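Long-range contacts in tube-forming protein in Mycobacterial Envelpe, TiME (Mycolicibacterium smegmatis, PDB 7CU9), which probably assembles into a tube that spans the mycobacterial outer envelope and may serve as a secretion channel: residues Asp148-Asn153 against Lys166-Asn172; Ser19-Gly23 against Ala176-Leu180. All coordinates share one frame; numbering follows the deposited sequence.

From the N terminus, helix 15-22 comes first. Its last turn, within Ser19-Gly23, meets Ala176-Leu180 on helix 174-185, near the C-terminal end of the modelled chain. Contact 2 therefore closes a loop of 152 residues that takes in the whole antiparallel sheet. Contact 1 is nested inside that loop. It pairs strands 150-158 and 161-169 of one hairpin, with 12 residues between its segments. The chain then turns from strand 161-169 into helix 174-185, which carries the second half of contact 2. The two contacts touch through Val177, which packs on Phe152 and Val167. Both lie within reach of the second subunit.

Contact 1. Residues Asp148-Asn153 against Lys166-Asn172; sequences DRRCFN and KVCQSGN
Cys151 and Cys168 face each other across a beta hairpin and are joined by a disulfide. They form an antiparallel non-hydrogen-bonded pair of strands 150-158 and 161-169, inside the large sheet of the PknH-like domain. Both SG atoms are anti to their own carbonyl carbon (chi1 -62° in each), which brings them together, and the bridge has a chi3 of 111°. Cys151 CA and Cys168 CA are 4.0 Å apart. Hydrogen-bonded pairs flank the bridge. Arg150 and Gln169 bond both ways, as do Phe152 and Val167.

Lys166 and Asn153 share the disulfide's face. Lys166 lies alongside Asn153, with Lys166 CG 3.5 Å from Asn153 OD1, and its NZ forms a salt bridge with Asp51. The extended Arg149 chain lays one guanidinium face over Cys168, with NH2 3.5 Å from Cys168 CB. Its NH groups bond to the carbonyls of Ala78 and Thr79.

Arg150, Phe152, Val167 and Gln169 point to the other face, where Asn172, from the loop after the strand, reaches Phe152. Asn172 OD1 stands over one face of the Phe152 ring, near its rim, 3.3 Å from Phe152 CZ. The amide plane is tilted 26° from the ring. That oxygen also accepts from Gly174 N at the start of helix 174-185, which fixes the amide. Asn172 ND2 reaches Asp62 of the second subunit. The Phe152 edge at CZ points to one face of the Arg150 guanidinium, toward its rim.

Beyond the strands, water 2 links Asp148 OD2 to Gly171 N. Gly171 O is gripped more than once. Arg150 NH2 donates to it at 3.3 Å from above the carbonyl plane. Water 1 donates to Gly171 O at 2.7 Å, donates to Asp148 O, and accepts from Arg150 NE at 2.9 Å.

Contact 2. Residues Ser19-Gly23 against Ala176-Leu180; sequences SNIVG and AVNVL
Ala176 O meets Ile21 CG2 across the contact at 3.5 Å. The same oxygen accepts the helical hydrogen bond from Leu180 N, at 2.8 Å. Ile21 thus sets a methyl against a carbonyl that already accepts a bond within helix 174-185. No hydrogen bond crosses between the segments, and the rest of the contact is apolar.

Ile21 carries most of it. Its CG2 branch is anti to the backbone N, which turns it to the side of Ala176 and Val179. Val179 CG1 lies 3.7 Å from Ile21 CG2, and these two side chains lie alongside each other, pointing opposite ways. The CD1 end of Ile21 goes to Leu180 instead. It meets Leu180 CD1 at 3.9 Å, and the two side chains are nearly perpendicular.

The pairing is a helix-helix contact. Helices 15-22 and 174-185 are packed side by side against the antiparallel sheet. Val22 and Leu180 both rest on Val82 of strand 77-89, while Val177 packs on strands 150-158 and 161-169. Pro5 and Asp4 of the second subunit pack on Ala176 and Val179.

Helix 15-22 ends here. Gly23 leaves helical geometry with positive phi (68°), and its N gives the last-turn bond to Ser19 O at 2.9 Å. Just before it, Val22 CG1 touches Ala176 CB at 4.0 Å.

Contact 1. Residues Asp148-Asn153 against Lys166-Asn172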
ATOM      1  N   ASP B 148      -7.664  10.669   4.872  1.00 16.28           N
ATOM      2  CA  ASP B 148      -6.613  10.432   3.850  1.00 16.16           C
ATOM      3  C   ASP B 148      -6.985   9.197   3.021  1.00 14.98           C
ATOM      4  O   ASP B 148      -6.094   8.652   2.356  1.00 15.30           O
ATOM      5  CB  ASP B 148      -5.234  10.292   4.497  1.00 17.30           C
ATOM      6  CG  ASP B 148      -5.077   9.097   5.422  1.00 18.69           C
ATOM      7  OD1 ASP B 148      -6.094   8.438   5.723  1.00 20.18           O
ATOM      8  OD2 ASP B 148      -3.930   8.832   5.840  1.00 20.76           O
ATOM      9  N   ARG B 149      -8.243   8.751   3.070  1.00 13.93           N
ATOM     10  CA  ARG B 149      -8.686   7.564   2.296  1.00 13.34           C
ATOM     11  C   ARG B 149      -9.000   7.992   0.860  1.00 12.31           C
ATOM     12  O   ARG B 149      -9.881   8.857   0.660  1.00 11.80           O
ATOM     13  CB  ARG B 149      -9.901   6.896   2.934  1.00 13.90           C
ATOM     14  CG  ARG B 149     -10.322   5.623   2.214  1.00 14.47           C
ATOM     15  CD  ARG B 149     -11.424   4.936   2.978  1.00 15.00           C
ATOM     16  NE  ARG B 149     -11.865   3.673   2.407  1.00 15.24           N
ATOM     17  CZ  ARG B 149     -11.251   2.500   2.539  1.00 15.40           C
ATOM     18  NH1 ARG B 149     -10.104   2.396   3.191  1.00 15.45           N
ATOM     19  NH2 ARG B 149     -11.793   1.423   1.994  1.00 15.40           N
ATOM     20  N   ARG B 150      -8.311   7.391  -0.108  1.00 11.60           N
ATOM     21  CA  ARG B 150      -8.538   7.669  -1.544  1.00 11.15           C
ATOM     22  C   ARG B 150      -8.762   6.347  -2.271  1.00 10.82           C
ATOM     23  O   ARG B 150      -8.102   5.350  -1.938  1.00 10.41           O
ATOM     24  CB  ARG B 150      -7.385   8.466  -2.157  1.00 11.22           C
ATOM     25  CG  ARG B 150      -7.284   9.877  -1.595  1.00 11.27           C
ATOM     26  CD  ARG B 150      -6.328  10.754  -2.361  1.00 11.42           C
ATOM     27  NE  ARG B 150      -4.964  10.259  -2.210  1.00 11.23           N
ATOM     28  CZ  ARG B 150      -3.951  10.555  -3.016  1.00 11.59           C
ATOM     29  NH1 ARG B 150      -4.119  11.374  -4.041  1.00 11.66           N
ATOM     30  NH2 ARG B 150      -2.758  10.031  -2.791  1.00 11.62           N
ATOM     31  N   CYS B 151      -9.713   6.361  -3.198  1.00 10.99           N
ATOM     32  CA  CYS B 151      -9.985   5.242  -4.126  1.00 11.38           C
ATOM     33  C   CYS B 151      -9.441   5.640  -5.493  1.00 10.40           C
ATOM     34  O   CYS B 151      -9.933   6.627  -6.051  1.00 10.39           O
ATOM     35  CB  CYS B 151     -11.471   4.935  -4.205  1.00 12.71           C
ATOM     36  SG  CYS B 151     -12.176   4.408  -2.621  1.00 15.71           S
ATOM     37  N   PHE B 152      -8.443   4.908  -5.979  1.00  9.73           N
ATOM     38  CA  PHE B 152      -7.877   5.061  -7.338  1.00  9.54           C
ATOM     39  C   PHE B 152      -8.618   4.106  -8.271  1.00  9.39           C
ATOM     40  O   PHE B 152      -8.688   2.896  -7.995  1.00  9.45           O
ATOM     41  CB  PHE B 152      -6.370   4.816  -7.328  1.00  9.48           C
ATOM     42  CG  PHE B 152      -5.586   5.992  -6.813  1.00  9.86           C
ATOM     43  CD1 PHE B 152      -5.604   6.320  -5.467  1.00  9.97           C
ATOM     44  CD2 PHE B 152      -4.860   6.792  -7.679  1.00 10.21           C
ATOM     45  CE1 PHE B 152      -4.895   7.417  -4.995  1.00 10.22           C
ATOM     46  CE2 PHE B 152      -4.152   7.886  -7.207  1.00 10.34           C
ATOM     47  CZ  PHE B 152      -4.176   8.198  -5.867  1.00 10.45           C
ATOM     48  N   ASN B 153      -9.181   4.664  -9.335  1.00  9.38           N
ATOM     49  CA  ASN B 153     -10.055   3.935 -10.285  1.00  9.66           C
ATOM     50  C   ASN B 153      -9.396   3.942 -11.659  1.00  9.73           C
ATOM     51  O   ASN B 153      -8.820   4.975 -12.036  1.00 10.28           O
ATOM     52  CB  ASN B 153     -11.434   4.579 -10.389  1.00  9.92           C
ATOM     53  CG  ASN B 153     -12.204   4.567  -9.088  1.00 10.49           C
ATOM     54  OD1 ASN B 153     -13.122   3.773  -8.920  1.00 11.78           O
ATOM     55  ND2 ASN B 153     -11.848   5.453  -8.171  1.00 11.14           N
ATOM     56  N   LYS B 166     -10.693  -0.728  -8.874  1.00  9.50           N
ATOM     57  CA  LYS B 166     -10.707   0.323  -7.839  1.00 10.42           C
ATOM     58  C   LYS B 166      -9.893  -0.201  -6.661  1.00 10.07           C
ATOM     59  O   LYS B 166     -10.167  -1.325  -6.215  1.00  9.96           O
ATOM     60  CB  LYS B 166     -12.155   0.634  -7.460  1.00 11.70           C
ATOM     61  CG  LYS B 166     -12.352   1.605  -6.308  1.00 12.91           C
ATOM     62  CD  LYS B 166     -13.804   1.755  -5.923  1.00 13.70           C
ATOM     63  CE  LYS B 166     -14.300   0.617  -5.055  1.00 14.29           C
ATOM     64  NZ  LYS B 166     -15.713   0.800  -4.656  1.00 15.61           N
ATOM     65  N   VAL B 167      -8.915   0.576  -6.209  1.00 10.03           N
ATOM     66  CA  VAL B 167      -8.124   0.267  -4.986  1.00 10.35           C
ATOM     67  C   VAL B 167      -8.308   1.430  -4.015  1.00 10.74           C
ATOM     68  O   VAL B 167      -7.952   2.560  -4.381  1.00 10.60           O
ATOM     69  CB  VAL B 167      -6.645   0.006  -5.307  1.00 10.45           C
ATOM     70  CG1 VAL B 167      -5.828  -0.133  -4.032  1.00 10.73           C
ATOM     71  CG2 VAL B 167      -6.477  -1.223  -6.191  1.00 10.58           C
ATOM     72  N   CYS B 168      -8.878   1.136  -2.844  1.00 11.48           N
ATOM     73  CA  CYS B 168      -9.193   2.115  -1.778  1.00 12.37           C
ATOM     74  C   CYS B 168      -8.257   1.860  -0.598  1.00 11.65           C
ATOM     75  O   CYS B 168      -8.096   0.694  -0.196  1.00 11.66           O
ATOM     76  CB  CYS B 168     -10.633   1.990  -1.307  1.00 13.65           C
ATOM     77  SG  CYS B 168     -11.870   2.309  -2.593  1.00 16.70           S
ATOM     78  N   GLN B 169      -7.655   2.921  -0.074  1.00 10.96           N
ATOM     79  CA  GLN B 169      -6.666   2.841   1.022  1.00 10.65           C
ATOM     80  C   GLN B 169      -6.226   4.255   1.379  1.00 10.78           C
ATOM     81  O   GLN B 169      -6.477   5.184   0.601  1.00 10.54           O
ATOM     82  CB  GLN B 169      -5.444   2.017   0.611  1.00 10.51           C
ATOM     83  CG  GLN B 169      -4.860   2.405  -0.743  1.00 10.48           C
ATOM     84  CD  GLN B 169      -3.543   1.718  -1.014  1.00 10.73           C
ATOM     85  OE1 GLN B 169      -3.495   0.574  -1.455  1.00 10.75           O
ATOM     86  NE2 GLN B 169      -2.454   2.421  -0.752  1.00 10.83           N
ATOM     87  N   SER B 170      -5.557   4.407   2.517  1.00 11.17           N
ATOM     88  CA  SER B 170      -4.735   5.607   2.765  1.00 11.05           C
ATOM     89  C   SER B 170      -3.562   5.601   1.774  1.00 10.81           C
ATOM     90  O   SER B 170      -3.423   4.628   0.992  1.00 10.77           O
ATOM     91  CB  SER B 170      -4.295   5.663   4.201  1.00 11.56           C
ATOM     92  OG  SER B 170      -3.528   4.524   4.534  1.00 12.98           O
ATOM     93  N   GLY B 171      -2.761   6.660   1.755  1.00 10.61           N
ATOM     94  CA  GLY B 171      -1.651   6.775   0.797  1.00 10.36           C
ATOM     95  C   GLY B 171      -2.161   6.703  -0.633  1.00 10.21           C
ATOM     96  O   GLY B 171      -3.169   7.368  -0.933  1.00 10.38           O
ATOM     97  N   ASN B 172      -1.509   5.912  -1.482  1.00 10.16           N
ATOM     98  CA  ASN B 172      -1.716   5.958  -2.954  1.00 10.30           C
ATOM     99  C   ASN B 172      -1.976   4.550  -3.490  1.00 10.03           C
ATOM    100  O   ASN B 172      -1.003   3.797  -3.676  1.00 10.02           O
ATOM    101  CB  ASN B 172      -0.514   6.597  -3.639  1.00 10.62           C
ATOM    102  CG  ASN B 172      -0.783   6.995  -5.073  1.00 11.26           C
ATOM    103  OD1 ASN B 172      -1.507   6.309  -5.791  1.00 11.10           O
ATOM    104  ND2 ASN B 172      -0.203   8.104  -5.494  1.00 12.10           N
TER
HETATM  105  O   HOH W   1      -4.361   9.322   0.477  1.00 13.20           O
HETATM  106  O   HOH W   2      -2.081   8.662   3.777  1.00 15.13           O
HETATM  107  O   HOH W   3      -5.206   5.660  -2.214  1.00 10.29           O

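Contact 2. Residues Ser19-Gly23 against Ala176-Leu180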
ATOM      1  N   SER B  19      -4.177  -9.592  -2.660  1.00 13.77           N
ATOM      2  CA  SER B  19      -3.240  -9.422  -1.518  1.00 14.63           C
ATOM      3  C   SER B  19      -1.804  -9.262  -2.038  1.00 15.26           C
ATOM      4  O   SER B  19      -1.092  -8.363  -1.554  1.00 15.17           O
ATOM      5  CB  SER B  19      -3.351 -10.561  -0.536  1.00 15.21           C
ATOM      6  OG  SER B  19      -2.337 -10.459   0.457  1.00 16.15           O
ATOM      7  N   ASN B  20      -1.387 -10.104  -2.989  1.00 15.76           N
ATOM      8  CA  ASN B  20      -0.033 -10.067  -3.595  1.00 16.86           C
ATOM      9  C   ASN B  20       0.193  -8.736  -4.319  1.00 16.12           C
ATOM     10  O   ASN B  20       1.346  -8.274  -4.350  1.00 17.09           O
ATOM     11  CB  ASN B  20       0.196 -11.238  -4.551  1.00 18.18           C
ATOM     12  CG  ASN B  20       0.358 -12.553  -3.819  1.00 20.93           C
ATOM     13  OD1 ASN B  20       0.592 -12.574  -2.610  1.00 23.21           O
ATOM     14  ND2 ASN B  20       0.240 -13.651  -4.543  1.00 22.37           N
ATOM     15  N   ILE B  21      -0.858  -8.155  -4.904  1.00 15.00           N
ATOM     16  CA  ILE B  21      -0.755  -6.910  -5.718  1.00 14.82           C
ATOM     17  C   ILE B  21      -0.686  -5.681  -4.800  1.00 14.55           C
ATOM     18  O   ILE B  21       0.145  -4.804  -5.079  1.00 14.39           O
ATOM     19  CB  ILE B  21      -1.913  -6.831  -6.730  1.00 14.44           C
ATOM     20  CG1 ILE B  21      -1.757  -7.909  -7.803  1.00 14.63           C
ATOM     21  CG2 ILE B  21      -2.022  -5.439  -7.337  1.00 14.53           C
ATOM     22  CD1 ILE B  21      -3.001  -8.144  -8.617  1.00 14.58           C
ATOM     23  N   VAL B  22      -1.543  -5.582  -3.781  1.00 14.50           N
ATOM     24  CA  VAL B  22      -1.597  -4.374  -2.897  1.00 15.15           C
ATOM     25  C   VAL B  22      -0.511  -4.459  -1.818  1.00 15.75           C
ATOM     26  O   VAL B  22      -0.206  -3.406  -1.224  1.00 16.43           O
ATOM     27  CB  VAL B  22      -2.989  -4.144  -2.276  1.00 15.48           C
ATOM     28  CG1 VAL B  22      -4.047  -3.952  -3.348  1.00 15.59           C
ATOM     29  CG2 VAL B  22      -3.399  -5.228  -1.296  1.00 15.82           C
ATOM     30  N   GLY B  23       0.045  -5.645  -1.565  1.00 15.64           N
ATOM     31  CA  GLY B  23       1.064  -5.863  -0.516  1.00 15.73           C
ATOM     32  C   GLY B  23       0.487  -5.704   0.878  1.00 16.22           C
ATOM     33  O   GLY B  23       1.096  -4.997   1.706  1.00 16.21           O
ATOM     34  N   ALA B 176      -1.043   0.069  -7.382  1.00 10.80           N
ATOM     35  CA  ALA B 176      -1.716  -1.243  -7.231  1.00 10.68           C
ATOM     36  C   ALA B 176      -2.852  -1.374  -8.251  1.00 10.63           C
ATOM     37  O   ALA B 176      -2.983  -2.452  -8.853  1.00 10.98           O
ATOM     38  CB  ALA B 176      -2.226  -1.431  -5.827  1.00 10.95           C
ATOM     39  N   VAL B 177      -3.642  -0.328  -8.472  1.00 10.36           N
ATOM     40  CA  VAL B 177      -4.806  -0.468  -9.396  1.00 10.43           C
ATOM     41  C   VAL B 177      -4.274  -0.677 -10.820  1.00 10.80           C
ATOM     42  O   VAL B 177      -4.912  -1.421 -11.600  1.00 10.53           O
ATOM     43  CB  VAL B 177      -5.814   0.690  -9.268  1.00 10.48           C
ATOM     44  CG1 VAL B 177      -5.386   1.951 -10.002  1.00 10.35           C
ATOM     45  CG2 VAL B 177      -7.196   0.246  -9.729  1.00 10.61           C
ATOM     46  N   ASN B 178      -3.116  -0.106 -11.147  1.00 11.18           N
ATOM     47  CA  ASN B 178      -2.487  -0.289 -12.484  0.50 11.56           C
ATOM     48  C   ASN B 178      -1.961  -1.723 -12.610  1.00 11.60           C
ATOM     49  O   ASN B 178      -2.172  -2.335 -13.670  1.00 11.32           O
ATOM     50  CB  ASN B 178      -1.399   0.751 -12.744  0.50 12.03           C
ATOM     51  CG  ASN B 178      -1.978   2.129 -12.964  0.50 12.48           C
ATOM     52  OD1 ASN B 178      -3.174   2.269 -13.216  0.50 12.85           O
ATOM     53  ND2 ASN B 178      -1.146   3.150 -12.849  0.50 12.92           N
ATOM     54  N   VAL B 179      -1.314  -2.255 -11.571  1.00 11.33           N
ATOM     55  CA  VAL B 179      -0.837  -3.669 -11.598  1.00 11.61           C
ATOM     56  C   VAL B 179      -2.059  -4.583 -11.759  1.00 11.15           C
ATOM     57  O   VAL B 179      -2.015  -5.507 -12.588  1.00 11.52           O
ATOM     58  CB  VAL B 179      -0.021  -4.033 -10.344  1.00 11.93           C
ATOM     59  CG1 VAL B 179       0.237  -5.528 -10.270  1.00 12.18           C
ATOM     60  CG2 VAL B 179       1.290  -3.266 -10.283  1.00 12.37           C
ATOM     61  N   LEU B 180      -3.119  -4.319 -10.998  1.00 10.86           N
ATOM     62  CA  LEU B 180      -4.352  -5.149 -10.988  1.00 10.75           C
ATOM     63  C   LEU B 180      -4.998  -5.125 -12.377  1.00 10.54           C
ATOM     64  O   LEU B 180      -5.310  -6.204 -12.894  1.00 10.57           O
ATOM     65  CB  LEU B 180      -5.303  -4.620  -9.914  1.00 10.90           C
ATOM     66  CG  LEU B 180      -6.670  -5.298  -9.838  1.00 11.09           C
ATOM     67  CD1 LEU B 180      -6.539  -6.813  -9.704  1.00 11.44           C
ATOM     68  CD2 LEU B 180      -7.484  -4.720  -8.694  1.00 11.18           C
TER